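TAF6 (Antonospora locustae, PDB 4ATG) probably serves as a subunit of the general transcription factor TFIID, with a C-terminal HEAT-repeat domain involved in forming the complex with Taf9. Local coordinates at residues N166-I169 / R170-E174; I159-K162 / N163-N166; A173-Y176 / K177-G181. All coordinates share one frame; numbering follows the deposited sequence.

Contact 1 of 3, residues N166-I169 / R170-E174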
loop_
_atom_site.group_PDB
_atom_site.type_symbol
_atom_site.label_atom_id
_atom_site.label_comp_id
_atom_site.label_asym_id
_atom_site.label_seq_id
_atom_site.Cartn_x
_atom_site.Cartn_y
_atom_site.Cartn_z
ATOM N N ASN A 166 11.271 6.873 -16.844
ATOM C CA ASN A 166 12.130 6.745 -18.025
ATOM C C ASN A 166 12.486 5.329 -18.412
ATOM O O ASN A 166 12.553 5.032 -19.604
ATOM C CB ASN A 166 13.364 7.642 -17.899
ATOM C CG ASN A 166 13.035 9.107 -17.999
ATOM O OD1 ASN A 166 12.154 9.527 -18.760
ATOM N ND2 ASN A 166 13.742 9.925 -17.237
ATOM N N THR A 167 12.716 4.449 -17.439
ATOM C CA THR A 167 13.015 3.070 -17.781
ATOM C C THR A 167 11.696 2.352 -18.062
ATOM O O THR A 167 11.273 2.342 -19.215
ATOM C CB THR A 167 14.018 2.417 -16.820
ATOM O OG1 THR A 167 13.530 2.493 -15.480
ATOM C CG2 THR A 167 15.400 3.047 -16.906
ATOM N N VAL A 168 10.981 1.941 -17.017
ATOM C CA VAL A 168 9.716 1.187 -17.022
ATOM C C VAL A 168 8.574 1.763 -17.891
ATOM O O VAL A 168 8.078 1.075 -18.780
ATOM C CB VAL A 168 9.238 0.818 -15.579
ATOM C CG1 VAL A 168 8.072 -0.164 -15.608
ATOM C CG2 VAL A 168 10.382 0.256 -14.727
ATOM N N ILE A 169 8.126 2.977 -17.613
ATOM C CA ILE A 169 6.985 3.554 -18.333
ATOM C C ILE A 169 7.262 3.862 -19.802
ATOM O O ILE A 169 6.549 3.351 -20.684
ATOM C CB ILE A 169 6.373 4.738 -17.535
ATOM C CG1 ILE A 169 5.966 4.251 -16.118
ATOM C CG2 ILE A 169 5.185 5.333 -18.286
ATOM C CD1 ILE A 169 5.497 5.355 -15.226
ATOM N N ARG A 170 8.309 4.672 -20.064
ATOM C CA ARG A 170 8.728 5.053 -21.421
ATOM C C ARG A 170 8.987 3.831 -22.330
ATOM O O ARG A 170 8.536 3.822 -23.477
ATOM C CB ARG A 170 9.954 5.986 -21.363
ATOM C CG ARG A 170 10.126 6.858 -22.603
ATOM C CD ARG A 170 11.131 7.995 -22.417
ATOM N NE ARG A 170 10.731 8.968 -21.391
ATOM C CZ ARG A 170 9.836 9.935 -21.574
ATOM N NH1 ARG A 170 9.214 10.064 -22.739
ATOM N NH2 ARG A 170 9.543 10.770 -20.587
ATOM N N GLU A 171 9.650 2.792 -21.800
ATOM C CA GLU A 171 9.971 1.554 -22.524
ATOM C C GLU A 171 8.752 0.741 -22.961
ATOM O O GLU A 171 8.818 0.076 -23.988
ATOM C CB GLU A 171 10.882 0.657 -21.667
ATOM C CG GLU A 171 12.360 0.798 -21.983
ATOM C CD GLU A 171 12.837 -0.115 -23.095
ATOM O OE1 GLU A 171 13.062 -1.316 -22.823
ATOM O OE2 GLU A 171 12.976 0.369 -24.243
ATOM N N HIS A 172 7.662 0.750 -22.169
ATOM C CA HIS A 172 6.482 -0.075 -22.445
ATOM C C HIS A 172 5.233 0.669 -22.913
ATOM O O HIS A 172 4.226 0.019 -23.207
ATOM C CB HIS A 172 6.148 -0.921 -21.208
ATOM C CG HIS A 172 7.203 -1.918 -20.835
ATOM N ND1 HIS A 172 8.079 -1.683 -19.787
ATOM C CD2 HIS A 172 7.468 -3.137 -21.362
ATOM C CE1 HIS A 172 8.844 -2.763 -19.708
ATOM N NE2 HIS A 172 8.509 -3.667 -20.629
ATOM N N ALA A 173 5.271 2.005 -22.948
ATOM C CA ALA A 173 4.127 2.845 -23.312
ATOM C C ALA A 173 3.489 2.498 -24.648
ATOM O O ALA A 173 2.269 2.347 -24.714
ATOM C CB ALA A 173 4.514 4.319 -23.292
ATOM N N GLU A 174 4.303 2.378 -25.704
ATOM C CA GLU A 174 3.783 2.067 -27.038
ATOM C C GLU A 174 3.132 0.674 -27.113
ATOM O O GLU A 174 2.063 0.544 -27.712
ATOM C CB GLU A 174 4.817 2.332 -28.141
ATOM C CG GLU A 174 5.133 3.809 -28.351
ATOM C CD GLU A 174 3.964 4.784 -28.436
ATOM O OE1 GLU A 174 3.043 4.559 -29.254
ATOM O OE2 GLU A 174 3.971 5.777 -27.671
#
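His-172 carries its ring carbon CG anti to the carbonyl carbon (chi1 -64°), which turns the imidazole back along the helix until ND1 reaches Val-168 O one turn earlier. The bond is short, 2.9 Å from His-172 ND1 to Val-168 O, and lies in the carbonyl plane on a lone pair. The oxygen in turn sits close to the ring plane, at its edge, so this bond helps set the rotation of the imidazole, with ND1 as the donor. Backbone N of His-172 adds a weak bond to the same oxygen and a better one to Ile-169 O, 3.2 Å away, approaching from above that carbonyl's plane. On another side of the helix Asn-166 and Arg-170 run alongside each other, pointing the same way. The arginine is bent at chi3 (-63°), which brings its guanidinium edge to the amide: Arg-170 NE donates to Asn-166 OD1 at 3.0 Å, while NH2 makes a weak bond to the same oxygen, and the two planes are 39° apart. The backbone here departs locally from regular alpha geometry, in a pi turn: Glu-171 N keeps its bond to Thr-167 O (3.1 Å), but Arg-170 N probably turns to Val-165 O, five residues back. His-172 also touches Lys-137 and Trp-140 of helix 128-140. Ile-169 and Ala-173 face inward, against Leu-189 and Leu-193 of helix 183-194, and this apolar flank packed on a neighbouring helix is what is expected of a helix in a HEAT-repeat domain.

Contact 2 of 3, residues I159-K162 / N163-N166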
loop_
_atom_site.group_PDB
_atom_site.type_symbol
_atom_site.label_atom_id
_atom_site.label_comp_id
_atom_site.label_asym_id
_atom_site.label_seq_id
_atom_site.Cartn_x
_atom_site.Cartn_y
_atom_site.Cartn_z
ATOM N N ILE A 159 4.810 7.745 -9.842
ATOM C CA ILE A 159 5.266 8.615 -8.748
ATOM C C ILE A 159 6.591 8.145 -8.088
ATOM O O ILE A 159 7.135 8.877 -7.259
ATOM C CB ILE A 159 4.138 8.827 -7.692
ATOM C CG1 ILE A 159 3.840 7.514 -6.930
ATOM C CG2 ILE A 159 2.859 9.454 -8.345
ATOM C CD1 ILE A 159 3.017 7.670 -5.613
ATOM N N LEU A 160 7.086 6.936 -8.405
ATOM C CA LEU A 160 8.309 6.423 -7.739
ATOM C C LEU A 160 9.559 7.284 -7.944
ATOM O O LEU A 160 10.169 7.719 -6.964
ATOM C CB LEU A 160 8.583 4.956 -8.086
ATOM C CG LEU A 160 7.496 3.970 -7.659
ATOM C CD1 LEU A 160 7.773 2.560 -8.187
ATOM C CD2 LEU A 160 7.272 4.012 -6.127
ATOM N N SER A 161 9.905 7.559 -9.204
ATOM C CA SER A 161 11.076 8.369 -9.581
ATOM C C SER A 161 11.083 8.607 -11.068
ATOM O O SER A 161 10.458 7.851 -11.818
ATOM C CB SER A 161 12.375 7.659 -9.188
ATOM O OG SER A 161 12.608 6.484 -9.953
ATOM N N LYS A 162 11.835 9.643 -11.509
ATOM C CA LYS A 162 12.018 9.948 -12.928
ATOM C C LYS A 162 12.701 8.786 -13.629
ATOM O O LYS A 162 12.396 8.533 -14.793
ATOM C CB LYS A 162 12.847 11.230 -13.110
ATOM C CG LYS A 162 12.098 12.497 -12.722
ATOM C CD LYS A 162 12.926 13.748 -13.030
ATOM C CE LYS A 162 12.911 14.726 -11.880
ATOM N NZ LYS A 162 14.161 15.525 -11.839
ATOM N N ASN A 163 13.606 8.065 -12.931
ATOM C CA ASN A 163 14.285 6.918 -13.538
ATOM C C ASN A 163 13.330 5.754 -13.810
ATOM O O ASN A 163 13.497 5.076 -14.814
ATOM C CB ASN A 163 15.521 6.481 -12.747
ATOM C CG ASN A 163 16.383 5.489 -13.505
ATOM O OD1 ASN A 163 16.400 4.292 -13.204
ATOM N ND2 ASN A 163 17.072 5.951 -14.540
ATOM N N VAL A 164 12.290 5.569 -12.967
ATOM C CA VAL A 164 11.277 4.535 -13.190
ATOM C C VAL A 164 10.383 4.981 -14.371
ATOM O O VAL A 164 10.070 4.173 -15.246
ATOM C CB VAL A 164 10.462 4.209 -11.906
ATOM C CG1 VAL A 164 9.246 3.345 -12.229
ATOM C CG2 VAL A 164 11.336 3.531 -10.840
ATOM N N VAL A 165 9.994 6.261 -14.410
ATOM C CA VAL A 165 9.201 6.802 -15.527
ATOM C C VAL A 165 9.976 6.555 -16.840
ATOM O O VAL A 165 9.415 6.030 -17.798
ATOM C CB VAL A 165 8.847 8.313 -15.335
ATOM C CG1 VAL A 165 8.254 8.934 -16.604
ATOM C CG2 VAL A 165 7.892 8.508 -14.162
ATOM N N ASN A 166 11.271 6.873 -16.844
ATOM C CA ASN A 166 12.130 6.745 -18.025
ATOM C C ASN A 166 12.486 5.329 -18.412
ATOM O O ASN A 166 12.553 5.032 -19.604
ATOM C CB ASN A 166 13.364 7.642 -17.899
ATOM C CG ASN A 166 13.035 9.107 -17.999
ATOM O OD1 ASN A 166 12.154 9.527 -18.760
ATOM N ND2 ASN A 166 13.742 9.925 -17.237
#
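Ser-161 has an extended backbone (phi -174°, psi 161°), and that one residue separates the end of helix 147-160 from the start of helix 162-179, whose first turn bonds back to it. Val-165 N donates to Ser-161 O at 3.1 Å in a nearly straight bond, Val-164 N reaches the same oxygen only weakly, and Asn-166 N closes the next step onto Lys-162 O at 2.9 Å. Among the side chains, the serine hydroxyl caps the helix. Its OG stands between the backbone N and the carbonyl carbon (chi1 68°), which swings it over the opening turn to accept from Val-164 N at 3.2 Å. This is a classic N-cap, marking the tight turn by which one helix of the HEAT-repeat domain passes to the next. With an alanine at Ser-161 the OG acceptor is gone, and Val-164 N would probably be left with no more than its weak bond to Ser-161 O. Val-164 CG2 packs close against the same hydroxyl, 3.3 Å from Ser-161 OG, and it also meets an apolar atom, Leu-160 CB, which lies 4.1 Å from Val-164 CG2. These two buried side chains bridge the turn and both meet Tyr-118 of helix 104-121 and Leu-133 of helix 128-140. At the end of the preceding helix, Lys-115 NZ donates to Ile-159 O and, weakly, to Leu-160 O.

Contact 3 of 3, residues A173-Y176 / K177-G181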
loop_
_atom_site.group_PDB
_atom_site.type_symbol
_atom_site.label_atom_id
_atom_site.label_comp_id
_atom_site.label_asym_id
_atom_site.label_seq_id
_atom_site.Cartn_x
_atom_site.Cartn_y
_atom_site.Cartn_z
ATOM N N ALA A 173 5.271 2.005 -22.948
ATOM C CA ALA A 173 4.127 2.845 -23.312
ATOM C C ALA A 173 3.489 2.498 -24.648
ATOM O O ALA A 173 2.269 2.347 -24.714
ATOM C CB ALA A 173 4.514 4.319 -23.292
ATOM N N GLU A 174 4.303 2.378 -25.704
ATOM C CA GLU A 174 3.783 2.067 -27.038
ATOM C C GLU A 174 3.132 0.674 -27.113
ATOM O O GLU A 174 2.063 0.544 -27.712
ATOM C CB GLU A 174 4.817 2.332 -28.141
ATOM C CG GLU A 174 5.133 3.809 -28.351
ATOM C CD GLU A 174 3.964 4.784 -28.436
ATOM O OE1 GLU A 174 3.043 4.559 -29.254
ATOM O OE2 GLU A 174 3.971 5.777 -27.671
ATOM N N GLU A 175 3.709 -0.337 -26.420
ATOM C CA GLU A 175 3.121 -1.680 -26.367
ATOM C C GLU A 175 1.777 -1.636 -25.630
ATOM O O GLU A 175 0.817 -2.246 -26.094
ATOM C CB GLU A 175 4.076 -2.704 -25.728
ATOM C CG GLU A 175 3.515 -4.124 -25.683
ATOM C CD GLU A 175 4.339 -5.211 -25.021
ATOM O OE1 GLU A 175 5.432 -4.909 -24.486
ATOM O OE2 GLU A 175 3.871 -6.373 -25.013
ATOM N N TYR A 176 1.696 -0.892 -24.517
ATOM C CA TYR A 176 0.438 -0.776 -23.784
ATOM C C TYR A 176 -0.664 -0.201 -24.689
ATOM O O TYR A 176 -1.751 -0.777 -24.797
ATOM C CB TYR A 176 0.576 0.090 -22.500
ATOM C CG TYR A 176 -0.759 0.133 -21.798
ATOM C CD1 TYR A 176 -1.163 -0.914 -20.972
ATOM C CD2 TYR A 176 -1.701 1.115 -22.112
ATOM C CE1 TYR A 176 -2.439 -0.947 -20.421
ATOM C CE2 TYR A 176 -2.995 1.063 -21.605
ATOM C CZ TYR A 176 -3.368 0.013 -20.785
ATOM O OH TYR A 176 -4.637 -0.039 -20.268
ATOM N N LYS A 177 -0.364 0.936 -25.327
ATOM C CA LYS A 177 -1.293 1.640 -26.197
ATOM C C LYS A 177 -1.771 0.780 -27.349
ATOM O O LYS A 177 -2.961 0.792 -27.649
ATOM C CB LYS A 177 -0.689 2.952 -26.703
ATOM C CG LYS A 177 -0.522 4.012 -25.605
ATOM C CD LYS A 177 -0.136 5.338 -26.246
ATOM C CE LYS A 177 0.707 6.207 -25.362
ATOM N NZ LYS A 177 1.408 7.252 -26.152
ATOM N N ARG A 178 -0.858 -0.000 -27.953
ATOM C CA ARG A 178 -1.144 -0.867 -29.099
ATOM C C ARG A 178 -1.966 -2.105 -28.747
ATOM O O ARG A 178 -2.870 -2.474 -29.507
ATOM C CB ARG A 178 0.177 -1.279 -29.778
ATOM C CG ARG A 178 0.005 -2.093 -31.064
ATOM C CD ARG A 178 1.330 -2.491 -31.687
ATOM N NE ARG A 178 2.182 -3.282 -30.792
ATOM C CZ ARG A 178 2.069 -4.593 -30.594
ATOM N NH1 ARG A 178 1.098 -5.281 -31.182
ATOM N NH2 ARG A 178 2.907 -5.220 -29.784
ATOM N N THR A 179 -1.632 -2.764 -27.624
ATOM C CA THR A 179 -2.232 -4.046 -27.248
ATOM C C THR A 179 -3.366 -4.035 -26.219
ATOM O O THR A 179 -4.161 -4.983 -26.184
ATOM C CB THR A 179 -1.132 -5.030 -26.858
ATOM O OG1 THR A 179 -0.558 -4.617 -25.626
ATOM C CG2 THR A 179 -0.039 -5.120 -27.900
ATOM N N ILE A 180 -3.409 -3.025 -25.341
ATOM C CA ILE A 180 -4.445 -2.980 -24.306
ATOM C C ILE A 180 -5.279 -1.721 -24.509
ATOM O O ILE A 180 -6.464 -1.825 -24.827
ATOM C CB ILE A 180 -3.862 -3.176 -22.871
ATOM C CG1 ILE A 180 -3.070 -4.509 -22.771
ATOM C CG2 ILE A 180 -4.972 -3.131 -21.821
ATOM C CD1 ILE A 180 -2.058 -4.632 -21.548
ATOM N N GLY A 181 -4.639 -0.563 -24.365
ATOM C CA GLY A 181 -5.227 0.745 -24.637
ATOM C C GLY A 181 -6.495 1.122 -23.901
ATOM O O GLY A 181 -7.393 1.705 -24.508
#
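Tyr-176, near the end of helix 162-179, and Ile-180, close by in sequence, make the apolar part of the contact. With CG anti to the backbone N (chi1 -179°), the tyrosine ring lies beneath the isoleucine, whose CB sits over one face, 4.0 Å from the Tyr-176 ring centroid, in a CH-pi contact; Ile-180 CG2 rides farther out, 3.5 Å from Tyr-176 OH. The ring also stacks with Trp-140, and its hydroxyl hydrogen-bonds to Gln-150 OE1 and Lys-182 N, so the group is held at both ring and hydroxyl. Backbone bonds come next. Tyr-176 O accepts twice, from Ile-180 N at 2.8 Å and Gly-181 N at 2.9 Å, the two donors arriving from opposite faces of its plane. Gly-181 is the first residue to leave helical phi/psi, with a positive phi (57°), turning the chain toward helix 183-194, the next helix of the HEAT-repeat array, and a CB on it would clash with Lys-177 O. Glu-175 O is likewise gripped twice, by Thr-179 N and by the threonine hydroxyl, with OG1 2.8 Å from Glu-175 O and above the carbonyl plane. The charged pair lies beside helix 183-194: Glu-174 and Lys-177 cross obliquely and form a long, weak salt bridge, 3.3 Å from OE2 of Glu-174 to NZ of Lys-177. The same lysine has a second ion-pair partner, also long and weak, in Asp-190 of that helix.

In the fold
The three contacts follow one another along helix 162-179: contact 2 spans the turn out of helix 147-160 and the first residues of helix 162-179, contact 1 the middle, contact 3 the C-terminal end. Contacts 1 and 2 share Asn-166 and also meet through probable backbone hydrogen bonds, Ile-169 N to Val-164 O and Arg-170 N to Val-165 O; contacts 1 and 3 share Ala-173 and Glu-174. In each case the centres lie about 10 Å apart. Contacts 2 and 3 do not touch, their centres being about 19 Å apart. All lie on the same side of the chain's centre, where helix 162-179 links helix 147-160 to helix 183-194, the final helix of this all-helical array.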